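PDB 7BYS: galactan 1,3-beta-galactosidase, which probably cleaves galactose units from beta-1,3-galactan as a family 43 glycoside hydrolase that also carries a calcium-bound carbohydrate-binding module. Local coordinates for residues A[330-343]-A[408-422]. Sequence-based numbering, arbitrary orientation. Where two conformers were deposited one is given.
Sequences KAVGYLGHGGTVTI and ITFGSGQSNYAADLD. With CA (calcium ion), chain F; NAG (2-acetamido-2-deoxy-beta-D-glucopyranose), chain E.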
loop_
_atom_site.group_PDB
_atom_site.type_symbol
_atom_site.label_atom_id
_atom_site.label_comp_id
_atom_site.label_asym_id
_atom_site.label_seq_id
_atom_site.Cartn_x
_atom_site.Cartn_y
_atom_site.Cartn_z
ATOM N N LYS A 330 -9.118 -26.132 7.704
ATOM C CA LYS A 330 -10.208 -26.417 6.780
ATOM C C LYS A 330 -10.750 -25.126 6.183
ATOM O O LYS A 330 -10.655 -24.053 6.783
ATOM C CB LYS A 330 -11.356 -27.162 7.478
ATOM C CG LYS A 330 -10.948 -28.535 7.997
ATOM C CD LYS A 330 -12.106 -29.288 8.609
ATOM C CE LYS A 330 -11.619 -30.627 9.143
ATOM N NZ LYS A 330 -10.508 -31.184 8.315
ATOM N N ALA A 331 -11.321 -25.246 4.987
ATOM C CA ALA A 331 -11.991 -24.142 4.318
ATOM C C ALA A 331 -13.177 -24.720 3.559
ATOM O O ALA A 331 -13.335 -25.938 3.457
ATOM C CB ALA A 331 -11.044 -23.399 3.362
ATOM N N VAL A 332 -13.997 -23.838 3.001
ATOM C CA VAL A 332 -15.122 -24.241 2.161
ATOM C C VAL A 332 -14.753 -23.958 0.713
ATOM O O VAL A 332 -14.436 -22.815 0.350
ATOM C CB VAL A 332 -16.422 -23.533 2.566
ATOM C CG1 VAL A 332 -17.537 -23.872 1.573
ATOM C CG2 VAL A 332 -16.822 -23.952 3.970
ATOM N N GLY A 333 -14.768 -25.007 -0.108
ATOM C CA GLY A 333 -14.511 -24.899 -1.524
ATOM C C GLY A 333 -15.770 -25.140 -2.343
ATOM O O GLY A 333 -16.861 -25.362 -1.827
ATOM N N TYR A 334 -15.591 -25.073 -3.657
ATOM C CA TYR A 334 -16.703 -25.217 -4.595
ATOM C C TYR A 334 -17.840 -24.250 -4.258
ATOM O O TYR A 334 -19.029 -24.590 -4.303
ATOM C CB TYR A 334 -17.139 -26.683 -4.744
ATOM C CG TYR A 334 -16.009 -27.565 -5.266
ATOM C CD1 TYR A 334 -14.956 -27.948 -4.439
ATOM C CD2 TYR A 334 -15.977 -27.981 -6.591
ATOM C CE1 TYR A 334 -13.918 -28.732 -4.904
ATOM C CE2 TYR A 334 -14.941 -28.772 -7.068
ATOM C CZ TYR A 334 -13.913 -29.139 -6.220
ATOM O OH TYR A 334 -12.883 -29.924 -6.688
ATOM N N LEU A 335 -17.461 -23.028 -3.885
ATOM C CA LEU A 335 -18.406 -21.951 -3.643
ATOM C C LEU A 335 -18.668 -21.221 -4.941
ATOM O O LEU A 335 -17.775 -21.057 -5.777
ATOM C CB LEU A 335 -17.846 -20.947 -2.637
ATOM C CG LEU A 335 -17.910 -21.397 -1.185
ATOM C CD1 LEU A 335 -17.158 -20.379 -0.312
ATOM C CD2 LEU A 335 -19.353 -21.591 -0.710
ATOM N N GLY A 336 -19.904 -20.753 -5.093
ATOM C CA GLY A 336 -20.369 -20.287 -6.378
ATOM C C GLY A 336 -20.696 -21.475 -7.253
ATOM O O GLY A 336 -20.496 -22.631 -6.883
ATOM N N HIS A 337 -21.201 -21.176 -8.449
ATOM C CA HIS A 337 -21.560 -22.216 -9.403
ATOM C C HIS A 337 -22.413 -23.289 -8.727
ATOM O O HIS A 337 -22.154 -24.491 -8.829
ATOM C CB HIS A 337 -20.300 -22.812 -10.039
ATOM C CG HIS A 337 -20.564 -23.630 -11.263
ATOM N ND1 HIS A 337 -20.977 -24.944 -11.205
ATOM C CD2 HIS A 337 -20.465 -23.324 -12.578
ATOM C CE1 HIS A 337 -21.126 -25.410 -12.433
ATOM N NE2 HIS A 337 -20.823 -24.446 -13.284
ATOM N N GLY A 338 -23.401 -22.836 -7.958
ATOM C CA GLY A 338 -24.325 -23.737 -7.296
ATOM C C GLY A 338 -23.965 -24.166 -5.884
ATOM O O GLY A 338 -24.696 -24.977 -5.301
ATOM N N GLY A 339 -22.875 -23.672 -5.311
ATOM C CA GLY A 339 -22.504 -23.998 -3.940
ATOM C C GLY A 339 -22.508 -22.754 -3.074
ATOM O O GLY A 339 -22.039 -21.697 -3.498
ATOM N N THR A 340 -23.041 -22.882 -1.859
ATOM C CA THR A 340 -23.092 -21.764 -0.923
ATOM C C THR A 340 -22.633 -22.201 0.455
ATOM O O THR A 340 -22.581 -23.389 0.778
ATOM C CB THR A 340 -24.514 -21.172 -0.787
ATOM O OG1 THR A 340 -25.404 -22.173 -0.279
ATOM C CG2 THR A 340 -25.021 -20.680 -2.122
ATOM N N VAL A 341 -22.285 -21.218 1.281
ATOM C CA VAL A 341 -22.133 -21.450 2.708
ATOM C C VAL A 341 -22.768 -20.277 3.435
ATOM O O VAL A 341 -22.638 -19.124 3.011
ATOM C CB VAL A 341 -20.667 -21.718 3.141
ATOM C CG1 VAL A 341 -19.780 -20.478 2.961
ATOM C CG2 VAL A 341 -20.614 -22.225 4.588
ATOM N N THR A 342 -23.507 -20.581 4.496
ATOM C CA THR A 342 -24.186 -19.568 5.285
ATOM C C THR A 342 -23.634 -19.659 6.692
ATOM O O THR A 342 -23.706 -20.715 7.328
ATOM C CB THR A 342 -25.697 -19.812 5.281
ATOM O OG1 THR A 342 -26.183 -19.723 3.939
ATOM C CG2 THR A 342 -26.412 -18.771 6.132
ATOM N N ILE A 343 -23.043 -18.568 7.160
ATOM C CA ILE A 343 -22.575 -18.483 8.533
ATOM C C ILE A 343 -23.708 -17.906 9.363
ATOM O O ILE A 343 -24.176 -16.791 9.109
ATOM C CB ILE A 343 -21.296 -17.641 8.633
ATOM C CG1 ILE A 343 -20.188 -18.338 7.828
ATOM C CG2 ILE A 343 -20.882 -17.474 10.086
ATOM C CD1 ILE A 343 -18.856 -17.647 7.873
ATOM N N ILE A 408 -24.976 -14.684 7.247
ATOM C CA ILE A 408 -24.273 -14.158 6.082
ATOM C C ILE A 408 -24.064 -15.309 5.109
ATOM O O ILE A 408 -23.463 -16.325 5.473
ATOM C CB ILE A 408 -22.925 -13.517 6.447
ATOM C CG1 ILE A 408 -23.093 -12.490 7.574
ATOM C CG2 ILE A 408 -22.313 -12.866 5.219
ATOM C CD1 ILE A 408 -21.762 -11.991 8.148
ATOM N N THR A 409 -24.564 -15.159 3.885
ATOM C CA THR A 409 -24.515 -16.220 2.883
ATOM C C THR A 409 -23.522 -15.838 1.793
ATOM O O THR A 409 -23.573 -14.722 1.261
ATOM C CB THR A 409 -25.900 -16.465 2.281
ATOM O OG1 THR A 409 -26.769 -16.988 3.291
ATOM C CG2 THR A 409 -25.816 -17.483 1.165
ATOM N N PHE A 410 -22.640 -16.775 1.448
ATOM C CA PHE A 410 -21.589 -16.577 0.456
ATOM C C PHE A 410 -21.809 -17.498 -0.736
ATOM O O PHE A 410 -22.076 -18.693 -0.563
ATOM C CB PHE A 410 -20.218 -16.875 1.070
ATOM C CG PHE A 410 -19.877 -15.990 2.222
ATOM C CD1 PHE A 410 -19.221 -14.786 2.002
ATOM C CD2 PHE A 410 -20.199 -16.353 3.522
ATOM C CE1 PHE A 410 -18.903 -13.949 3.064
ATOM C CE2 PHE A 410 -19.884 -15.522 4.580
ATOM C CZ PHE A 410 -19.234 -14.318 4.350
ATOM N N GLY A 411 -21.698 -16.933 -1.938
ATOM C CA GLY A 411 -21.659 -17.703 -3.159
ATOM C C GLY A 411 -22.985 -17.914 -3.852
ATOM O O GLY A 411 -23.008 -18.578 -4.893
ATOM N N SER A 412 -24.084 -17.386 -3.315
ATOM C CA SER A 412 -25.362 -17.518 -4.000
ATOM C C SER A 412 -25.372 -16.692 -5.276
ATOM O O SER A 412 -24.760 -15.624 -5.358
ATOM C CB SER A 412 -26.507 -17.098 -3.079
ATOM O OG SER A 412 -26.485 -15.710 -2.806
ATOM N N GLY A 413 -26.060 -17.216 -6.288
ATOM C CA GLY A 413 -26.344 -16.454 -7.490
ATOM C C GLY A 413 -25.137 -15.989 -8.268
ATOM O O GLY A 413 -25.166 -14.896 -8.842
ATOM N N GLN A 414 -24.068 -16.774 -8.298
ATOM C CA GLN A 414 -22.943 -16.472 -9.170
ATOM C C GLN A 414 -22.602 -17.702 -9.994
ATOM O O GLN A 414 -22.533 -18.817 -9.465
ATOM C CB GLN A 414 -21.725 -15.927 -8.405
ATOM C CG GLN A 414 -21.139 -16.863 -7.382
ATOM C CD GLN A 414 -19.964 -16.236 -6.622
ATOM O OE1 GLN A 414 -20.085 -15.879 -5.450
ATOM N NE2 GLN A 414 -18.822 -16.103 -7.299
ATOM N N SER A 415 -22.415 -17.487 -11.297
ATOM C CA SER A 415 -22.092 -18.560 -12.225
ATOM C C SER A 415 -20.661 -19.046 -12.056
ATOM O O SER A 415 -20.382 -20.236 -12.252
ATOM C CB SER A 415 -22.300 -18.058 -13.655
ATOM O OG SER A 415 -22.319 -19.136 -14.570
ATOM N N ASN A 416 -19.749 -18.145 -11.704
ATOM C CA ASN A 416 -18.343 -18.460 -11.535
ATOM C C ASN A 416 -18.075 -18.983 -10.127
ATOM O O ASN A 416 -18.810 -18.698 -9.178
ATOM C CB ASN A 416 -17.507 -17.198 -11.758
ATOM C CG ASN A 416 -17.974 -16.022 -10.893
ATOM O OD1 ASN A 416 -19.152 -15.670 -10.880
ATOM N ND2 ASN A 416 -17.044 -15.411 -10.171
ATOM N N TYR A 417 -16.998 -19.754 -9.993
ATOM C CA TYR A 417 -16.551 -20.182 -8.674
ATOM C C TYR A 417 -15.898 -19.021 -7.927
ATOM O O TYR A 417 -15.045 -18.308 -8.473
ATOM C CB TYR A 417 -15.542 -21.317 -8.804
ATOM C CG TYR A 417 -16.155 -22.650 -9.153
ATOM C CD1 TYR A 417 -16.887 -23.364 -8.216
ATOM C CD2 TYR A 417 -16.000 -23.194 -10.418
ATOM C CE1 TYR A 417 -17.449 -24.589 -8.532
ATOM C CE2 TYR A 417 -16.556 -24.422 -10.740
ATOM C CZ TYR A 417 -17.279 -25.110 -9.796
ATOM O OH TYR A 417 -17.833 -26.330 -10.119
ATOM N N ALA A 418 -16.299 -18.838 -6.670
ATOM C CA ALA A 418 -15.634 -17.909 -5.771
ATOM C C ALA A 418 -14.338 -18.528 -5.266
ATOM O O ALA A 418 -14.032 -19.691 -5.530
ATOM C CB ALA A 418 -16.535 -17.582 -4.575
ATOM N N ALA A 419 -13.564 -17.740 -4.525
ATOM C CA ALA A 419 -12.402 -18.322 -3.877
ATOM C C ALA A 419 -12.828 -19.207 -2.708
ATOM O O ALA A 419 -13.964 -19.153 -2.232
ATOM C CB ALA A 419 -11.444 -17.230 -3.380
ATOM N N ASP A 420 -11.905 -20.049 -2.259
ATOM C CA ASP A 420 -12.163 -20.897 -1.102
ATOM C C ASP A 420 -12.184 -20.060 0.171
ATOM O O ASP A 420 -11.246 -19.301 0.441
ATOM C CB ASP A 420 -11.095 -21.987 -0.997
ATOM C CG ASP A 420 -11.108 -22.935 -2.180
ATOM O OD1 ASP A 420 -12.148 -23.028 -2.859
ATOM O OD2 ASP A 420 -10.071 -23.595 -2.424
ATOM N N LEU A 421 -13.235 -20.210 0.975
ATOM C CA LEU A 421 -13.436 -19.365 2.150
ATOM C C LEU A 421 -12.971 -20.090 3.406
ATOM O O LEU A 421 -13.471 -21.171 3.730
ATOM C CB LEU A 421 -14.906 -18.965 2.272
ATOM C CG LEU A 421 -15.207 -17.881 3.315
ATOM C CD1 LEU A 421 -14.604 -16.519 2.931
ATOM C CD2 LEU A 421 -16.716 -17.748 3.518
ATOM N N ASP A 422 -12.014 -19.486 4.115
ATOM C CA ASP A 422 -11.418 -20.054 5.317
ATOM C C ASP A 422 -12.214 -19.682 6.560
ATOM O O ASP A 422 -12.599 -20.562 7.338
ATOM C CB ASP A 422 -9.976 -19.535 5.444
ATOM C CG ASP A 422 -9.236 -20.113 6.622
ATOM O OD1 ASP A 422 -9.761 -21.005 7.308
ATOM O OD2 ASP A 422 -8.093 -19.666 6.867
HETATM CA CA CA F . -11.231 -22.437 8.384
HETATM C C1 NAG E . -15.782 -12.016 -10.928
HETATM C C2 NAG E . -15.582 -10.932 -11.976
HETATM C C3 NAG E . -15.607 -11.496 -13.354
HETATM C C4 NAG E . -14.616 -12.612 -13.525
HETATM C C5 NAG E . -14.831 -13.708 -12.486
HETATM C C6 NAG E . -13.729 -14.719 -12.603
HETATM C C7 NAG E . -16.353 -8.539 -11.481
HETATM C C8 NAG E . -17.468 -7.501 -11.308
HETATM N N2 NAG E . -16.679 -9.925 -11.809
HETATM O O3 NAG E . -15.287 -10.430 -14.290
HETATM O O4 NAG E . -14.751 -13.204 -14.820
HETATM O O5 NAG E . -14.815 -13.152 -11.128
HETATM O O6 NAG E . -13.973 -15.768 -11.702
HETATM O O7 NAG E . -15.220 -8.215 -11.351
HETATM O O HOH W 1 -14.587 -22.060 -4.148
HETATM O O HOH W 2 -24.085 -20.570 -6.386
#
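H337 lies against Y417 through its CB, which sits over one face of the tyrosine ring, 3.8 Å from the centroid. The imidazole continues outward, its plane tilted 21° to the phenol but slid so far that the rings barely overlap. Its edge meets the S415 carbonyl, CD2 to O 3.1 Å, a direction set by chi1 of -165°, which swings CG away from the backbone N. Were Y417 replaced by alanine, H337 CB would probably lose the aromatic face it rests on, leaving its side chain less restrained. From the loop, L335 CD1 packs on L421 CB at 3.7 Å. L421 CD2 lies over the F410 ring toward its rim, and V341 CG1 touches both L421 CD2 and F410 CB, joining the two sheets of the module's beta-sandwich. On the other face of the V341–F410 strand pair, T342 OG1 and T409 OG1 share a hydrogen bond of 2.9 Å. The K330 carbonyl and D422, through O and OD1, bind calcium with E308, E310 and S327. Calcium and V332–L421 backbone bonds thus tie 330-333 to 420-422, while a water linking L335 N to A418 O and D420 OD1 lies beside Y334 and D420, which bind galactose in another crystal structure of this protein.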